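Local coordinates for LPXTG cell wall surface protein (Streptococcus gordonii, PDB 4IGB) that is a cell-wall-anchored surface protein, here its N-terminal N1 and N2 domains, and probably serves as an adhesin in binding to host surfaces, at residues 10-15 / 217-222; 305-310 / 387-392; 126-131 / 159-164. All coordinates share one frame; numbering follows the deposited sequence.

Overall arrangement
Contacts 1 and 3 lie in the N-terminal domain, their centres about 40 Å apart, and contact 3 falls inside the long chain excursion that contact 1 closes. Contact 2 belongs to the N2 domain, its centre about 68 Å from that of contact 3, across the chain's centre. All three are partly buried. Contacts 1 and 2 are regular strand pairs, but contact 1 is parallel and sits at the margin of a small mixed sheet, where an arginine adds a side-chain bond; contact 2 is antiparallel and lies inside the N2 sheet, with tyrosines on its buried face. Contact 3 instead ties a loop to a strand start and the residues before it through backbone bonds and a lysine.

Contact 1 (10-15 / 217-222); sequences EEIKNG and LRLMNN
Glu11 and Arg218 cross at a slant in a parallel strand pair, 10-14 with 217-221, in which 10-14 is the outermost strand of a four-stranded mixed sheet. The axes run 4.7 Å apart at 15°, and the bridges Glu10-Leu217 to Lys13-Met220 fix the register. Ile12 N donates almost straight to Arg218 O at 2.8 Å.

The Arg218 side chain reaches across to the facing strand. CG leaves anti to the backbone N (chi1 -177°), and bends at chi2 and chi3 fold the guanidinium back over the neighbouring strand. There NH1 donates to Ile12 O at 3.0 Å, approaching from well above the carbonyl plane, while Met220 N binds the same oxygen close to the C=O direction. One carbonyl is thus gripped by a backbone and a side-chain donor. The guanidinium is sandwiched as well: Met220 CG lies over the centre of one face, and Glu11 CB covers the opposite face toward the rim. The Glu11 carboxylate gives no direct salt bridge, since OE2 stands 4.3 Å from Arg218 NH2 and well out of the guanidinium plane. Instead Gln228 links the two, bonding OE2 and NH2, and Tyr211 also holds OE2.

On the other face, Glu10, Ile12, Leu217 and Leu219 gather. Glu10 runs alongside Leu217, and its OE2 is bonded to Ser326. Ile12 CG2 touches Leu219 CD1 at 3.8 Å, and Asn14 crosses this leucine at about a right angle, with OD1 3.6 Å from Leu219 CD1; that oxygen also accepts from Thr16 N.

At the end of the pair Asn221 ND2 donates to Thr16 O, and a water donates to Gly15 O at 2.7 Å and accepts from Asn221 ND2 at 3.0 Å.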
ATOM      1  N   GLU A  10     -13.973  -2.140  -6.917  1.00 14.68           N
ATOM      2  CA  GLU A  10     -13.809  -3.315  -7.753  1.00 13.04           C
ATOM      3  C   GLU A  10     -13.341  -4.479  -6.883  1.00 16.36           C
ATOM      4  O   GLU A  10     -12.250  -4.441  -6.297  1.00 17.60           O
ATOM      5  CB  GLU A  10     -12.766  -2.988  -8.811  1.00 24.47           C
ATOM      6  CG  GLU A  10     -12.544  -4.022  -9.898  1.00 33.97           C
ATOM      7  CD  GLU A  10     -11.501  -3.543 -10.891  1.00 34.54           C
ATOM      8  OE1 GLU A  10     -10.640  -4.349 -11.294  1.00 40.53           O
ATOM      9  OE2 GLU A  10     -11.534  -2.344 -11.256  1.00 46.86           O
ATOM     10  N   GLU A  11     -14.172  -5.506  -6.766  1.00 11.01           N
ATOM     11  CA  GLU A  11     -13.763  -6.722  -6.067  1.00 12.23           C
ATOM     12  C   GLU A  11     -13.573  -7.888  -7.032  1.00 26.35           C
ATOM     13  O   GLU A  11     -14.439  -8.199  -7.874  1.00 16.61           O
ATOM     14  CB  GLU A  11     -14.754  -7.094  -4.958  1.00 18.08           C
ATOM     15  CG  GLU A  11     -14.837  -6.038  -3.847  1.00 23.79           C
ATOM     16  CD  GLU A  11     -15.927  -6.335  -2.849  1.00 16.19           C
ATOM     17  OE1 GLU A  11     -17.029  -6.712  -3.274  1.00 13.73           O
ATOM     18  OE2 GLU A  11     -15.681  -6.182  -1.643  1.00 20.56           O
ATOM     19  N   ILE A  12     -12.430  -8.538  -6.892  1.00 17.92           N
ATOM     20  CA  ILE A  12     -12.060  -9.601  -7.806  1.00 19.17           C
ATOM     21  C   ILE A  12     -11.754 -10.876  -7.037  1.00 22.83           C
ATOM     22  O   ILE A  12     -11.099 -10.849  -5.989  1.00 18.51           O
ATOM     23  CB  ILE A  12     -10.862  -9.193  -8.662  1.00 19.53           C
ATOM     24  CG1 ILE A  12     -11.231  -7.959  -9.509  1.00 22.87           C
ATOM     25  CG2 ILE A  12     -10.389 -10.358  -9.549  1.00 21.58           C
ATOM     26  CD1 ILE A  12     -10.068  -7.371 -10.270  1.00 25.35           C
ATOM     27  N   LYS A  13     -12.280 -11.987  -7.540  1.00 15.77           N
ATOM     28  CA  LYS A  13     -11.835 -13.284  -7.083  1.00 14.23           C
ATOM     29  C   LYS A  13     -11.506 -14.147  -8.288  1.00 16.80           C
ATOM     30  O   LYS A  13     -12.384 -14.469  -9.082  1.00 20.42           O
ATOM     31  CB  LYS A  13     -12.887 -13.957  -6.200  1.00 16.04           C
ATOM     32  CG  LYS A  13     -12.461 -15.356  -5.798  1.00 14.37           C
ATOM     33  CD  LYS A  13     -13.026 -15.766  -4.461  1.00 29.99           C
ATOM     34  CE  LYS A  13     -14.523 -15.901  -4.501  1.00 36.08           C
ATOM     35  NZ  LYS A  13     -14.948 -17.069  -3.658  1.00 49.60           N
ATOM     36  N   ASN A  14     -10.234 -14.503  -8.423  1.00 16.66           N
ATOM     37  CA  ASN A  14      -9.733 -15.193  -9.607  1.00 19.37           C
ATOM     38  C   ASN A  14      -8.536 -16.090  -9.254  1.00 20.80           C
ATOM     39  O   ASN A  14      -8.244 -16.309  -8.072  1.00 17.93           O
ATOM     40  CB  ASN A  14      -9.360 -14.185 -10.713  1.00 16.23           C
ATOM     41  CG  ASN A  14      -8.156 -13.337 -10.348  1.00 15.89           C
ATOM     42  OD1 ASN A  14      -7.435 -13.653  -9.417  1.00 19.38           O
ATOM     43  ND2 ASN A  14      -7.937 -12.254 -11.081  1.00 18.99           N
ATOM     44  N   GLY A  15      -7.850 -16.592 -10.275  1.00 18.95           N
ATOM     45  CA  GLY A  15      -6.771 -17.553 -10.085  1.00 19.50           C
ATOM     46  C   GLY A  15      -5.416 -16.946  -9.749  1.00 28.84           C
ATOM     47  O   GLY A  15      -4.438 -17.679  -9.529  1.00 24.04           O
ATOM     48  N   LEU A 217      -9.514  -1.372  -5.123  1.00 15.66           N
ATOM     49  CA  LEU A 217      -9.558  -2.748  -5.638  1.00 15.58           C
ATOM     50  C   LEU A 217      -9.244  -3.750  -4.529  1.00 14.15           C
ATOM     51  O   LEU A 217      -8.287  -3.567  -3.749  1.00 16.17           O
ATOM     52  CB  LEU A 217      -8.550  -2.902  -6.784  1.00 13.26           C
ATOM     53  CG  LEU A 217      -8.542  -4.148  -7.688  1.00 28.26           C
ATOM     54  CD1 LEU A 217      -7.814  -3.827  -8.993  1.00 23.56           C
ATOM     55  CD2 LEU A 217      -7.905  -5.341  -7.025  1.00 20.34           C
ATOM     56  N   ARG A 218     -10.045  -4.802  -4.455  1.00 14.82           N
ATOM     57  CA  ARG A 218      -9.817  -5.884  -3.499  1.00 14.55           C
ATOM     58  C   ARG A 218      -9.699  -7.241  -4.224  1.00 20.00           C
ATOM     59  O   ARG A 218     -10.636  -7.697  -4.906  1.00 13.87           O
ATOM     60  CB  ARG A 218     -10.932  -5.930  -2.449  1.00  8.49           C
ATOM     61  CG  ARG A 218     -10.723  -6.991  -1.353  1.00 15.95           C
ATOM     62  CD  ARG A 218     -11.913  -7.939  -1.265  1.00 14.17           C
ATOM     63  NE  ARG A 218     -12.068  -8.739  -2.483  1.00 21.34           N
ATOM     64  CZ  ARG A 218     -12.960  -9.717  -2.616  1.00 20.78           C
ATOM     65  NH1 ARG A 218     -13.031 -10.401  -3.747  1.00 17.51           N
ATOM     66  NH2 ARG A 218     -13.778 -10.017  -1.614  1.00 10.99           N
ATOM     67  N   LEU A 219      -8.540  -7.869  -4.075  1.00 10.02           N
ATOM     68  CA  LEU A 219      -8.249  -9.101  -4.778  1.00 15.11           C
ATOM     69  C   LEU A 219      -8.263 -10.307  -3.839  1.00 16.95           C
ATOM     70  O   LEU A 219      -7.551 -10.324  -2.826  1.00 12.95           O
ATOM     71  CB  LEU A 219      -6.880  -9.019  -5.460  1.00 13.17           C
ATOM     72  CG  LEU A 219      -6.414 -10.335  -6.110  1.00 16.43           C
ATOM     73  CD1 LEU A 219      -7.361 -10.763  -7.221  1.00 12.66           C
ATOM     74  CD2 LEU A 219      -4.959 -10.236  -6.613  1.00 15.10           C
ATOM     75  N   MET A 220      -9.067 -11.305  -4.190  1.00 14.93           N
ATOM     76  CA  MET A 220      -8.976 -12.628  -3.574  1.00 16.51           C
ATOM     77  C   MET A 220      -8.588 -13.695  -4.597  1.00 23.07           C
ATOM     78  O   MET A 220      -8.941 -13.613  -5.775  1.00 16.62           O
ATOM     79  CB  MET A 220     -10.318 -13.041  -2.967  1.00 17.42           C
ATOM     80  CG  MET A 220     -10.590 -12.504  -1.566  1.00 20.11           C
ATOM     81  SD  MET A 220     -12.235 -13.004  -1.013  1.00 19.05           S
ATOM     82  CE  MET A 220     -12.272 -12.229   0.606  1.00 17.36           C
ATOM     83  N   ASN A 221      -7.895 -14.719  -4.120  1.00 20.00           N
ATOM     84  CA  ASN A 221      -7.693 -15.922  -4.908  1.00 21.90           C
ATOM     85  C   ASN A 221      -8.952 -16.783  -4.820  1.00 22.34           C
ATOM     86  O   ASN A 221      -9.687 -16.716  -3.833  1.00 14.76           O
ATOM     87  CB  ASN A 221      -6.459 -16.666  -4.395  1.00 13.14           C
ATOM     88  CG  ASN A 221      -6.223 -17.979  -5.116  1.00 18.41           C
ATOM     89  OD1 ASN A 221      -6.697 -19.016  -4.684  1.00 17.05           O
ATOM     90  ND2 ASN A 221      -5.506 -17.930  -6.232  1.00 14.79           N
ATOM     91  N   ASN A 222      -9.213 -17.576  -5.854  1.00 18.70           N
ATOM     92  CA  ASN A 222     -10.335 -18.524  -5.850  1.00 22.52           C
ATOM     93  C   ASN A 222     -10.472 -19.374  -4.579  1.00 22.52           C
ATOM     94  O   ASN A 222     -11.568 -19.794  -4.233  1.00 19.40           O
ATOM     95  CB  ASN A 222     -10.243 -19.472  -7.058  1.00 20.95           C
ATOM     96  CG  ASN A 222     -10.593 -18.789  -8.368  1.00 23.18           C
ATOM     97  OD1 ASN A 222     -11.496 -17.953  -8.423  1.00 25.24           O
ATOM     98  ND2 ASN A 222      -9.884 -19.152  -9.433  1.00 20.70           N
TER
HETATM   99  O   HOH W   1      -4.967 -20.017  -8.367  1.00 32.81           O

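Contact 2 (305-310 / 387-392); sequences DVTYKA and TYKTAT
Val306 and Thr390 form a hydrogen-bonded antiparallel pair, as do Tyr308 and Tyr388, and backbone bonds carry most of the contact. The shortest, Tyr388 N to Tyr308 O, measures 2.7 Å, and the return bond from Tyr308 N lies in the plane of the Tyr388 carbonyl. Val306 O takes two donors, Thr390 N at 3.0 Å and Thr390 OG1 at 2.8 Å, which reach it from opposite faces of its plane. The hydroxyl gets there because chi1 of 77° sets OG1 between the backbone N and the carbonyl carbon.

A water makes the other polar link, joining Thr307 OG1 to Thr390 O, to which it donates at 2.9 Å.

Apolar contacts divide between the two faces. Tyr308 CB lies 4.0 Å from Tyr388 CD2, and Ala310 CB meets the edge of the Tyr388 ring; Leu338, Val408 and Met330 pack around this buried side. On the opposite face the methyls Thr307 CG2 and Thr387 CG2 touch at 3.7 Å.

Strand 305-312 is also paired with 290-299, and 384-392 with 338-347, which places this antiparallel pair inside the mixed beta sheet of the adhesin-clan N2 domain.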
ATOM      1  N   ASP A 305       9.816  22.957 -34.773  1.00 27.78           N
ATOM      2  CA  ASP A 305       9.324  21.633 -34.403  1.00 31.46           C
ATOM      3  C   ASP A 305       9.971  21.036 -33.152  1.00 28.44           C
ATOM      4  O   ASP A 305      11.192  20.953 -33.049  1.00 34.14           O
ATOM      5  CB  ASP A 305       9.504  20.656 -35.566  1.00 25.28           C
ATOM      6  CG  ASP A 305       8.503  20.889 -36.687  1.00 38.87           C
ATOM      7  OD1 ASP A 305       8.719  20.347 -37.790  1.00 38.52           O
ATOM      8  OD2 ASP A 305       7.502  21.610 -36.471  1.00 40.14           O
ATOM      9  N   VAL A 306       9.152  20.611 -32.198  1.00 31.54           N
ATOM     10  CA  VAL A 306       9.667  19.762 -31.129  1.00 24.98           C
ATOM     11  C   VAL A 306       8.806  18.516 -30.958  1.00 26.88           C
ATOM     12  O   VAL A 306       7.578  18.573 -30.784  1.00 24.19           O
ATOM     13  CB  VAL A 306       9.910  20.502 -29.794  1.00 33.44           C
ATOM     14  CG1 VAL A 306       9.851  22.011 -29.984  1.00 28.46           C
ATOM     15  CG2 VAL A 306       8.955  20.025 -28.716  1.00 37.93           C
ATOM     16  N   THR A 307       9.470  17.379 -31.046  1.00 24.09           N
ATOM     17  CA  THR A 307       8.785  16.111 -31.105  1.00 22.40           C
ATOM     18  C   THR A 307       9.119  15.265 -29.887  1.00 24.84           C
ATOM     19  O   THR A 307      10.289  15.014 -29.597  1.00 29.60           O
ATOM     20  CB  THR A 307       9.179  15.366 -32.386  1.00 28.25           C
ATOM     21  OG1 THR A 307       8.881  16.200 -33.511  1.00 25.39           O
ATOM     22  CG2 THR A 307       8.411  14.055 -32.507  1.00 23.49           C
ATOM     23  N   TYR A 308       8.084  14.833 -29.176  1.00 26.12           N
ATOM     24  CA  TYR A 308       8.262  13.983 -28.008  1.00 22.12           C
ATOM     25  C   TYR A 308       7.896  12.536 -28.331  1.00 23.90           C
ATOM     26  O   TYR A 308       6.836  12.266 -28.916  1.00 24.54           O
ATOM     27  CB  TYR A 308       7.398  14.492 -26.859  1.00 25.19           C
ATOM     28  CG  TYR A 308       7.760  15.885 -26.402  1.00 24.21           C
ATOM     29  CD1 TYR A 308       8.906  16.113 -25.654  1.00 26.87           C
ATOM     30  CD2 TYR A 308       6.949  16.973 -26.711  1.00 34.31           C
ATOM     31  CE1 TYR A 308       9.242  17.391 -25.231  1.00 24.57           C
ATOM     32  CE2 TYR A 308       7.281  18.261 -26.291  1.00 25.55           C
ATOM     33  CZ  TYR A 308       8.430  18.459 -25.556  1.00 21.46           C
ATOM     34  OH  TYR A 308       8.765  19.727 -25.135  1.00 22.41           O
ATOM     35  N   LYS A 309       8.774  11.613 -27.952  1.00 20.14           N
ATOM     36  CA  LYS A 309       8.488  10.183 -28.069  1.00 18.43           C
ATOM     37  C   LYS A 309       8.464   9.534 -26.676  1.00 20.98           C
ATOM     38  O   LYS A 309       9.437   9.599 -25.939  1.00 22.24           O
ATOM     39  CB  LYS A 309       9.525   9.506 -28.966  1.00 25.16           C
ATOM     40  CG  LYS A 309       9.224   8.046 -29.304  1.00 22.08           C
ATOM     41  CD  LYS A 309      10.344   7.474 -30.158  1.00 26.78           C
ATOM     42  CE  LYS A 309      10.542   6.007 -29.916  1.00 45.58           C
ATOM     43  NZ  LYS A 309      11.535   5.450 -30.886  1.00 47.78           N
ATOM     44  N   ALA A 310       7.339   8.924 -26.325  1.00 18.76           N
ATOM     45  CA  ALA A 310       7.160   8.347 -24.995  1.00 23.44           C
ATOM     46  C   ALA A 310       6.901   6.852 -25.091  1.00 18.47           C
ATOM     47  O   ALA A 310       5.955   6.420 -25.739  1.00 21.95           O
ATOM     48  CB  ALA A 310       6.014   9.026 -24.282  1.00 13.00           C
ATOM     49  N   THR A 387       4.040   9.243 -30.007  1.00 18.52           N
ATOM     50  CA  THR A 387       4.905  10.286 -30.539  1.00 22.34           C
ATOM     51  C   THR A 387       4.063  11.530 -30.747  1.00 26.87           C
ATOM     52  O   THR A 387       3.094  11.509 -31.509  1.00 24.32           O
ATOM     53  CB  THR A 387       5.540   9.860 -31.866  1.00 24.62           C
ATOM     54  OG1 THR A 387       6.202   8.607 -31.682  1.00 25.83           O
ATOM     55  CG2 THR A 387       6.556  10.904 -32.366  1.00 20.24           C
ATOM     56  N   TYR A 388       4.432  12.594 -30.041  1.00 24.98           N
ATOM     57  CA  TYR A 388       3.696  13.853 -30.053  1.00 22.78           C
ATOM     58  C   TYR A 388       4.428  14.898 -30.878  1.00 24.82           C
ATOM     59  O   TYR A 388       5.586  15.209 -30.587  1.00 25.71           O
ATOM     60  CB  TYR A 388       3.615  14.410 -28.643  1.00 21.29           C
ATOM     61  CG  TYR A 388       3.011  13.501 -27.599  1.00 25.48           C
ATOM     62  CD1 TYR A 388       1.655  13.535 -27.334  1.00 23.24           C
ATOM     63  CD2 TYR A 388       3.804  12.647 -26.843  1.00 28.50           C
ATOM     64  CE1 TYR A 388       1.095  12.735 -26.364  1.00 20.53           C
ATOM     65  CE2 TYR A 388       3.247  11.834 -25.863  1.00 20.50           C
ATOM     66  CZ  TYR A 388       1.886  11.890 -25.627  1.00 17.25           C
ATOM     67  OH  TYR A 388       1.295  11.102 -24.654  1.00 20.60           O
ATOM     68  N   LYS A 389       3.757  15.450 -31.885  1.00 21.30           N
ATOM     69  CA  LYS A 389       4.325  16.541 -32.680  1.00 27.81           C
ATOM     70  C   LYS A 389       3.843  17.884 -32.163  1.00 22.82           C
ATOM     71  O   LYS A 389       2.640  18.125 -32.089  1.00 21.47           O
ATOM     72  CB  LYS A 389       3.918  16.414 -34.149  1.00 27.19           C
ATOM     73  CG  LYS A 389       4.720  15.402 -34.940  1.00 35.46           C
ATOM     74  CD  LYS A 389       3.823  14.621 -35.874  1.00 50.94           C
ATOM     75  CE  LYS A 389       4.346  14.634 -37.304  1.00 59.85           C
ATOM     76  NZ  LYS A 389       5.760  14.172 -37.399  1.00 58.39           N
ATOM     77  N   THR A 390       4.779  18.760 -31.817  1.00 24.09           N
ATOM     78  CA  THR A 390       4.433  20.128 -31.439  1.00 28.26           C
ATOM     79  C   THR A 390       5.353  21.109 -32.168  1.00 33.58           C
ATOM     80  O   THR A 390       6.337  20.703 -32.781  1.00 29.18           O
ATOM     81  CB  THR A 390       4.565  20.369 -29.910  1.00 23.48           C
ATOM     82  OG1 THR A 390       5.948  20.521 -29.564  1.00 23.96           O
ATOM     83  CG2 THR A 390       3.978  19.202 -29.118  1.00 26.27           C
ATOM     84  N   ALA A 391       5.039  22.399 -32.089  1.00 25.82           N
ATOM     85  CA  ALA A 391       5.937  23.425 -32.617  1.00 31.34           C
ATOM     86  C   ALA A 391       5.883  24.658 -31.723  1.00 29.79           C
ATOM     87  O   ALA A 391       4.818  25.002 -31.195  1.00 31.15           O
ATOM     88  CB  ALA A 391       5.568  23.782 -34.057  1.00 23.55           C
ATOM     89  N   THR A 392       7.025  25.311 -31.529  1.00 28.06           N
ATOM     90  CA  THR A 392       7.041  26.540 -30.747  1.00 35.89           C
ATOM     91  C   THR A 392       6.009  27.508 -31.311  1.00 34.13           C
ATOM     92  O   THR A 392       5.680  27.450 -32.495  1.00 29.16           O
ATOM     93  CB  THR A 392       8.424  27.214 -30.759  1.00 31.86           C
ATOM     94  OG1 THR A 392       8.901  27.295 -32.109  1.00 27.69           O
ATOM     95  CG2 THR A 392       9.409  26.421 -29.922  1.00 30.87           C
TER
HETATM   96  O   HOH W   2       7.073  18.180 -34.035  1.00 27.05           O

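Contact 3 (126-131 / 159-164); sequences AQKSTV and YIMNKA
Tyr159 O is held by two successive amides of the facing segment: Ser129 N donates at 2.7 Å, in the carbonyl plane, and Thr130 N adds a weak bond at 3.4 Å. In return Met161 N, two residues after Tyr159, donates to Thr130 O at 2.7 Å, nearly in line with the C=O bond. These bonds flank the single bridge between Thr130 and Ile160, so the two segments dock without forming a regular strand pair.

The Lys128 side chain lies across the same loop. Its chain turns at chi2 (-48°) and chi4, carrying CD to 3.6 Å from Tyr159 C and NZ to 3.1 Å from Ile160 O, above that carbonyl's plane. The ammonium is also in a salt bridge with Glu122, whose carboxylate accepts from Asn162 N too, so this one residue of helix 117-124 touches both segments.

In Tyr159, chi1 of 47° sets CG between the backbone N and the carbonyl carbon, which turns the ring edge to Thr130 OG1, 3.5 Å from Tyr159 CD2. Tyr159 OH is hydrogen-bonded to Asp43 and His157. Met161 CG packs against Lys128 CB at 3.6 Å, next to Met123 of the helix.

The arrangement is that of a loop, leading into strand 165-177, bound to the end of the loop before strand 130-137 and to the first residues of that strand, in the antiparallel six-stranded sheet of the N-terminal domain.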
ATOM      1  N   ALA A 126       1.185 -10.381  40.693  1.00 44.50           N
ATOM      2  CA  ALA A 126       2.005  -9.198  40.936  1.00 40.39           C
ATOM      3  C   ALA A 126       3.166  -9.112  39.955  1.00 39.68           C
ATOM      4  O   ALA A 126       3.926  -8.146  39.967  1.00 47.80           O
ATOM      5  CB  ALA A 126       2.518  -9.193  42.362  1.00 49.24           C
ATOM      6  N   GLN A 127       3.302 -10.127  39.111  1.00 39.42           N
ATOM      7  CA  GLN A 127       4.355 -10.126  38.100  1.00 48.42           C
ATOM      8  C   GLN A 127       3.867  -9.640  36.736  1.00 37.34           C
ATOM      9  O   GLN A 127       4.673  -9.227  35.913  1.00 44.02           O
ATOM     10  CB  GLN A 127       4.991 -11.511  37.967  1.00 51.40           C
ATOM     11  CG  GLN A 127       5.712 -11.969  39.224  1.00 79.15           C
ATOM     12  CD  GLN A 127       6.287 -13.368  39.099  1.00 96.65           C
ATOM     13  OE1 GLN A 127       6.340 -13.941  38.003  1.00 95.63           O
ATOM     14  NE2 GLN A 127       6.719 -13.931  40.225  1.00 97.89           N
ATOM     15  N   LYS A 128       2.559  -9.695  36.494  1.00 31.98           N
ATOM     16  CA  LYS A 128       2.008  -9.219  35.221  1.00 33.88           C
ATOM     17  C   LYS A 128       1.458  -7.784  35.303  1.00 41.31           C
ATOM     18  O   LYS A 128       0.805  -7.411  36.281  1.00 38.19           O
ATOM     19  CB  LYS A 128       0.947 -10.182  34.687  1.00 36.66           C
ATOM     20  CG  LYS A 128       1.412 -11.643  34.587  1.00 30.00           C
ATOM     21  CD  LYS A 128       2.770 -11.767  33.911  1.00 31.86           C
ATOM     22  CE  LYS A 128       3.130 -13.232  33.630  1.00 33.53           C
ATOM     23  NZ  LYS A 128       2.407 -13.782  32.434  1.00 49.69           N
ATOM     24  N   SER A 129       1.727  -6.980  34.278  1.00 28.65           N
ATOM     25  CA  SER A 129       1.316  -5.574  34.297  1.00 36.54           C
ATOM     26  C   SER A 129       0.900  -4.993  32.934  1.00 37.52           C
ATOM     27  O   SER A 129       0.203  -3.981  32.883  1.00 30.33           O
ATOM     28  CB  SER A 129       2.418  -4.706  34.915  1.00 33.45           C
ATOM     29  OG  SER A 129       3.633  -4.824  34.192  1.00 37.62           O
ATOM     30  N   THR A 130       1.327  -5.615  31.837  1.00 29.77           N
ATOM     31  CA  THR A 130       0.993  -5.081  30.514  1.00 29.99           C
ATOM     32  C   THR A 130       0.363  -6.115  29.580  1.00 34.45           C
ATOM     33  O   THR A 130       0.429  -7.325  29.826  1.00 28.92           O
ATOM     34  CB  THR A 130       2.218  -4.461  29.824  1.00 29.21           C
ATOM     35  OG1 THR A 130       3.116  -5.500  29.397  1.00 28.37           O
ATOM     36  CG2 THR A 130       2.936  -3.527  30.762  1.00 25.09           C
ATOM     37  N   VAL A 131      -0.260  -5.623  28.514  1.00 25.73           N
ATOM     38  CA  VAL A 131      -0.836  -6.483  27.488  1.00 24.68           C
ATOM     39  C   VAL A 131      -0.135  -6.229  26.148  1.00 27.32           C
ATOM     40  O   VAL A 131       0.139  -5.077  25.782  1.00 22.28           O
ATOM     41  CB  VAL A 131      -2.361  -6.249  27.346  1.00 26.09           C
ATOM     42  CG1 VAL A 131      -2.924  -7.041  26.175  1.00 15.88           C
ATOM     43  CG2 VAL A 131      -3.088  -6.613  28.639  1.00 27.99           C
ATOM     44  N   TYR A 159       6.508  -9.679  32.245  1.00 30.93           N
ATOM     45  CA  TYR A 159       5.358  -9.090  32.936  1.00 27.95           C
ATOM     46  C   TYR A 159       4.132  -8.970  32.036  1.00 35.38           C
ATOM     47  O   TYR A 159       3.104  -8.409  32.423  1.00 33.61           O
ATOM     48  CB  TYR A 159       5.720  -7.734  33.547  1.00 30.18           C
ATOM     49  CG  TYR A 159       6.465  -6.811  32.614  1.00 39.89           C
ATOM     50  CD1 TYR A 159       7.845  -6.682  32.693  1.00 36.30           C
ATOM     51  CD2 TYR A 159       5.786  -6.075  31.648  1.00 35.84           C
ATOM     52  CE1 TYR A 159       8.533  -5.836  31.835  1.00 36.66           C
ATOM     53  CE2 TYR A 159       6.459  -5.231  30.787  1.00 37.23           C
ATOM     54  CZ  TYR A 159       7.831  -5.112  30.883  1.00 42.05           C
ATOM     55  OH  TYR A 159       8.493  -4.267  30.025  1.00 40.70           O
ATOM     56  N   ILE A 160       4.235  -9.504  30.830  1.00 31.77           N
ATOM     57  CA  ILE A 160       3.137  -9.376  29.888  1.00 29.68           C
ATOM     58  C   ILE A 160       2.068 -10.434  30.144  1.00 28.72           C
ATOM     59  O   ILE A 160       2.358 -11.628  30.177  1.00 31.20           O
ATOM     60  CB  ILE A 160       3.630  -9.473  28.440  1.00 23.83           C
ATOM     61  CG1 ILE A 160       4.849  -8.574  28.236  1.00 23.35           C
ATOM     62  CG2 ILE A 160       2.526  -9.087  27.501  1.00 21.03           C
ATOM     63  CD1 ILE A 160       5.447  -8.688  26.835  1.00 26.27           C
ATOM     64  N   MET A 161       0.831  -9.987  30.329  1.00 28.33           N
ATOM     65  CA  MET A 161      -0.281 -10.892  30.556  1.00 27.25           C
ATOM     66  C   MET A 161      -0.572 -11.805  29.380  1.00 36.16           C
ATOM     67  O   MET A 161      -0.512 -11.387  28.220  1.00 26.31           O
ATOM     68  CB  MET A 161      -1.543 -10.103  30.876  1.00 28.63           C
ATOM     69  CG  MET A 161      -1.427  -9.273  32.125  1.00 21.84           C
ATOM     70  SD  MET A 161      -2.987  -8.454  32.477  1.00 28.52           S
ATOM     71  CE  MET A 161      -2.421  -7.377  33.794  1.00 31.70           C
ATOM     72  N   ASN A 162      -0.917 -13.052  29.699  1.00 26.79           N
ATOM     73  CA  ASN A 162      -1.373 -14.021  28.710  1.00 31.19           C
ATOM     74  C   ASN A 162      -2.864 -14.268  28.774  1.00 32.14           C
ATOM     75  O   ASN A 162      -3.386 -14.639  29.826  1.00 31.54           O
ATOM     76  CB  ASN A 162      -0.682 -15.363  28.938  1.00 35.12           C
ATOM     77  CG  ASN A 162       0.707 -15.378  28.421  1.00 46.91           C
ATOM     78  OD1 ASN A 162       0.940 -15.706  27.255  1.00 47.05           O
ATOM     79  ND2 ASN A 162       1.659 -15.008  29.272  1.00 45.73           N
ATOM     80  N   LYS A 163      -3.547 -14.096  27.648  1.00 23.16           N
ATOM     81  CA  LYS A 163      -4.959 -14.442  27.563  1.00 21.30           C
ATOM     82  C   LYS A 163      -5.812 -13.736  28.619  1.00 22.95           C
ATOM     83  O   LYS A 163      -6.714 -14.331  29.197  1.00 26.52           O
ATOM     84  CB  LYS A 163      -5.120 -15.958  27.684  1.00 25.13           C
ATOM     85  CG  LYS A 163      -4.176 -16.738  26.781  1.00 23.98           C
ATOM     86  CD  LYS A 163      -4.314 -18.241  26.997  1.00 35.15           C
ATOM     87  CE  LYS A 163      -3.522 -19.005  25.957  1.00 42.88           C
ATOM     88  NZ  LYS A 163      -2.089 -18.602  25.977  1.00 53.42           N
ATOM     89  N   ALA A 164      -5.524 -12.469  28.873  1.00 23.44           N
ATOM     90  CA  ALA A 164      -6.318 -11.680  29.812  1.00 28.60           C
ATOM     91  C   ALA A 164      -7.310 -10.819  29.043  1.00 29.67           C
ATOM     92  O   ALA A 164      -8.441 -10.605  29.479  1.00 24.79           O
ATOM     93  CB  ALA A 164      -5.401 -10.792  30.679  1.00 26.45           C
TER